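Local coordinates for peptidase M16 domain protein (Alicyclobacillus acidocaldarius subsp. acidocaldarius DSM 446, PDB 4XEA) that is a putative M16-family metallopeptidase that probably cleaves peptides and here holds a nickel ion at its metal site, at residues A[288-293]-A[299-304]. Numbering follows the deposited sequence.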
ATOM      1  N   ALA A 288     -21.030  -6.108  12.537  1.00 63.80           N
ATOM      2  CA  ALA A 288     -22.252  -5.314  12.625  1.00 66.47           C
ATOM      3  C   ALA A 288     -22.017  -4.007  13.401  1.00 64.78           C
ATOM      4  O   ALA A 288     -22.613  -2.980  13.075  1.00 66.20           O
ATOM      5  CB  ALA A 288     -23.421  -6.133  13.243  1.00 68.23           C
ATOM      6  N   PHE A 289     -21.139  -4.033  14.400  1.00 62.99           N
ATOM      7  CA  PHE A 289     -20.813  -2.808  15.147  1.00 61.50           C
ATOM      8  C   PHE A 289     -20.231  -1.769  14.197  1.00 61.28           C
ATOM      9  O   PHE A 289     -20.745  -0.655  14.109  1.00 61.80           O
ATOM     10  CB  PHE A 289     -19.842  -3.088  16.296  1.00 58.46           C
ATOM     11  CG  PHE A 289     -19.435  -1.848  17.088  1.00 56.90           C
ATOM     12  CD1 PHE A 289     -20.377  -1.133  17.834  1.00 59.73           C
ATOM     13  CD2 PHE A 289     -18.125  -1.413  17.102  1.00 55.09           C
ATOM     14  CE1 PHE A 289     -20.019  -0.003  18.566  1.00 55.00           C
ATOM     15  CE2 PHE A 289     -17.743  -0.296  17.864  1.00 54.82           C
ATOM     16  CZ  PHE A 289     -18.719   0.420  18.593  1.00 55.51           C
ATOM     17  N   TYR A 290     -19.175  -2.135  13.470  1.00 60.66           N
ATOM     18  CA  TYR A 290     -18.581  -1.207  12.493  1.00 61.41           C
ATOM     19  C   TYR A 290     -19.612  -0.721  11.429  1.00 64.57           C
ATOM     20  O   TYR A 290     -19.645   0.457  11.074  1.00 64.37           O
ATOM     21  CB  TYR A 290     -17.391  -1.847  11.797  1.00 60.45           C
ATOM     22  CG  TYR A 290     -16.912  -1.056  10.603  1.00 64.39           C
ATOM     23  CD1 TYR A 290     -16.001  -0.009  10.750  1.00 65.98           C
ATOM     24  CD2 TYR A 290     -17.375  -1.350   9.330  1.00 68.47           C
ATOM     25  CE1 TYR A 290     -15.573   0.724   9.651  1.00 70.21           C
ATOM     26  CE2 TYR A 290     -16.947  -0.634   8.229  1.00 72.64           C
ATOM     27  CZ  TYR A 290     -16.049   0.397   8.387  1.00 72.65           C
ATOM     28  OH  TYR A 290     -15.652   1.097   7.274  1.00 78.09           O
ATOM     29  N   GLN A 291     -20.439  -1.630  10.921  1.00 67.56           N
ATOM     30  CA  GLN A 291     -21.420  -1.273   9.890  1.00 71.74           C
ATOM     31  C   GLN A 291     -22.455  -0.292  10.455  1.00 73.42           C
ATOM     32  O   GLN A 291     -22.905   0.629   9.760  1.00 74.98           O
ATOM     33  CB  GLN A 291     -22.092  -2.526   9.308  1.00 74.36           C
ATOM     34  CG  GLN A 291     -21.117  -3.466   8.553  1.00 76.19           C
ATOM     35  CD  GLN A 291     -20.934  -3.131   7.058  1.00 80.87           C
ATOM     36  OE1 GLN A 291     -21.756  -2.445   6.441  1.00 82.76           O
ATOM     37  NE2 GLN A 291     -19.849  -3.644   6.474  1.00 81.76           N
ATOM     38  N   SER A 292     -22.817  -0.487  11.719  1.00 72.82           N
ATOM     39  CA  SER A 292     -23.754   0.414  12.387  1.00 74.61           C
ATOM     40  C   SER A 292     -23.125   1.809  12.587  1.00 72.75           C
ATOM     41  O   SER A 292     -23.791   2.829  12.388  1.00 74.27           O
ATOM     42  CB  SER A 292     -24.206  -0.186  13.729  1.00 74.62           C
ATOM     43  OG  SER A 292     -24.822   0.797  14.555  1.00 75.79           O
ATOM     44  N   LEU A 293     -21.847   1.853  12.956  1.00 69.02           N
ATOM     45  CA  LEU A 293     -21.150   3.128  13.116  1.00 67.78           C
ATOM     46  C   LEU A 293     -21.019   3.853  11.790  1.00 70.13           C
ATOM     47  O   LEU A 293     -21.154   5.066  11.734  1.00 70.63           O
ATOM     48  CB  LEU A 293     -19.747   2.930  13.681  1.00 64.18           C
ATOM     49  CG  LEU A 293     -19.619   2.485  15.137  1.00 62.61           C
ATOM     50  CD1 LEU A 293     -18.165   2.230  15.452  1.00 56.93           C
ATOM     51  CD2 LEU A 293     -20.222   3.514  16.109  1.00 60.34           C
ATOM     52  N   VAL A 299     -18.020   7.007  11.882  1.00 65.27           N
ATOM     53  CA  VAL A 299     -16.683   6.683  11.383  1.00 62.35           C
ATOM     54  C   VAL A 299     -16.634   6.733   9.846  1.00 65.13           C
ATOM     55  O   VAL A 299     -17.666   6.863   9.193  1.00 67.37           O
ATOM     56  CB  VAL A 299     -16.246   5.256  11.806  1.00 60.34           C
ATOM     57  CG1 VAL A 299     -16.158   5.136  13.339  1.00 55.64           C
ATOM     58  CG2 VAL A 299     -17.200   4.217  11.237  1.00 59.87           C
ATOM     59  N   ASP A 300     -15.432   6.624   9.274  1.00 64.24           N
ATOM     60  CA  ASP A 300     -15.274   6.367   7.833  1.00 66.13           C
ATOM     61  C   ASP A 300     -14.484   5.067   7.644  1.00 64.54           C
ATOM     62  O   ASP A 300     -14.185   4.385   8.622  1.00 61.94           O
ATOM     63  CB  ASP A 300     -14.650   7.569   7.077  1.00 67.71           C
ATOM     64  CG  ASP A 300     -13.265   7.965   7.593  1.00 64.53           C
ATOM     65  OD1 ASP A 300     -12.472   7.099   7.979  1.00 62.09           O
ATOM     66  OD2 ASP A 300     -12.959   9.174   7.592  1.00 63.26           O
ATOM     67  N   LYS A 301     -14.160   4.712   6.401  1.00 66.16           N
ATOM     68  CA  LYS A 301     -13.443   3.446   6.118  1.00 65.62           C
ATOM     69  C   LYS A 301     -11.994   3.361   6.582  1.00 61.98           C
ATOM     70  O   LYS A 301     -11.392   2.284   6.504  1.00 62.22           O
ATOM     71  CB  LYS A 301     -13.493   3.112   4.615  1.00 68.38           C
ATOM     72  CG  LYS A 301     -14.760   2.401   4.192  1.00 73.34           C
ATOM     73  CD  LYS A 301     -15.798   3.344   3.561  1.00 77.73           C
ATOM     74  CE  LYS A 301     -16.920   2.554   2.874  1.00 81.45           C
ATOM     75  NZ  LYS A 301     -17.994   3.421   2.305  1.00 83.98           N
ATOM     76  N   GLY A 302     -11.427   4.474   7.041  1.00 60.85           N
ATOM     77  CA  GLY A 302     -10.092   4.481   7.666  1.00 58.63           C
ATOM     78  C   GLY A 302     -10.097   4.116   9.156  1.00 55.56           C
ATOM     79  O   GLY A 302      -9.055   4.029   9.788  1.00 54.00           O
ATOM     80  N   PHE A 303     -11.279   3.902   9.718  1.00 55.92           N
ATOM     81  CA  PHE A 303     -11.412   3.378  11.074  1.00 53.67           C
ATOM     82  C   PHE A 303     -10.636   2.073  11.178  1.00 52.45           C
ATOM     83  O   PHE A 303     -10.739   1.247  10.300  1.00 51.91           O
ATOM     84  CB  PHE A 303     -12.882   3.107  11.368  1.00 54.52           C
ATOM     85  CG  PHE A 303     -13.149   2.650  12.776  1.00 54.04           C
ATOM     86  CD1 PHE A 303     -13.095   3.558  13.829  1.00 52.24           C
ATOM     87  CD2 PHE A 303     -13.472   1.318  13.048  1.00 55.33           C
ATOM     88  CE1 PHE A 303     -13.359   3.161  15.137  1.00 51.99           C
ATOM     89  CE2 PHE A 303     -13.747   0.897  14.372  1.00 54.55           C
ATOM     90  CZ  PHE A 303     -13.682   1.820  15.417  1.00 52.82           C
ATOM     91  N   SER A 304      -9.883   1.873  12.253  1.00 50.64           N
ATOM     92  CA  SER A 304      -9.106   0.633  12.387  1.00 49.72           C
ATOM     93  C   SER A 304      -8.830   0.279  13.842  1.00 46.55           C
ATOM     94  O   SER A 304      -8.909   1.135  14.713  1.00 45.81           O
ATOM     95  CB  SER A 304      -7.776   0.734  11.633  1.00 50.11           C
ATOM     96  OG  SER A 304      -6.946   1.658  12.304  1.00 52.06           O
TER
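The ring of Tyr-290 meets Phe-303 along one edge. Phe-303 CB lies there in the plane of the tyrosine ring, and Phe-303 CD2 comes 3.7 Å from Tyr-290 CD1. The backbone O of Asp-300 also sits at this ring's edge, near its plane. Val-299 CG2 approaches the same ring obliquely. On the Phe-289 ring, Leu-293 CG of the same helix sits over the outer part of one face, 4.1 Å from the plane, and His-335 stacks with this phenylalanine.

With chi1 at 169°, the Tyr-290 ring swings away from its own backbone N and reaches across to the turn. Its OH ends 3.4 Å from Lys-301 CA and 3.5 Å from Lys-301 CG, and the lysine chain runs across the tyrosine. Without the ring, as with an alanine here, Phe-303 CB and CD2 would probably lose their neighbour, and Lys-301 its contact with the hydroxyl.

Beside the ring, Leu-293 CB packs 3.8 Å from Val-299 CG2. Both residues also touch Leu-328 of helix 325-342.

The loop has its own brace. Asp-300 OD1 accepts from Gly-302 N at 3.0 Å, while OD2 of the same carboxylate binds Asn-321. Phe-303 N bonds to Asp-300 O.

The Asp-300 OD1 bond makes an Asx turn, and residues 300-303 form a type I beta turn. This doubled turn joins helix 288-295 to edge strand 304-309 of the five-stranded sheet, in the part of the chain related to the M16 inactive domain.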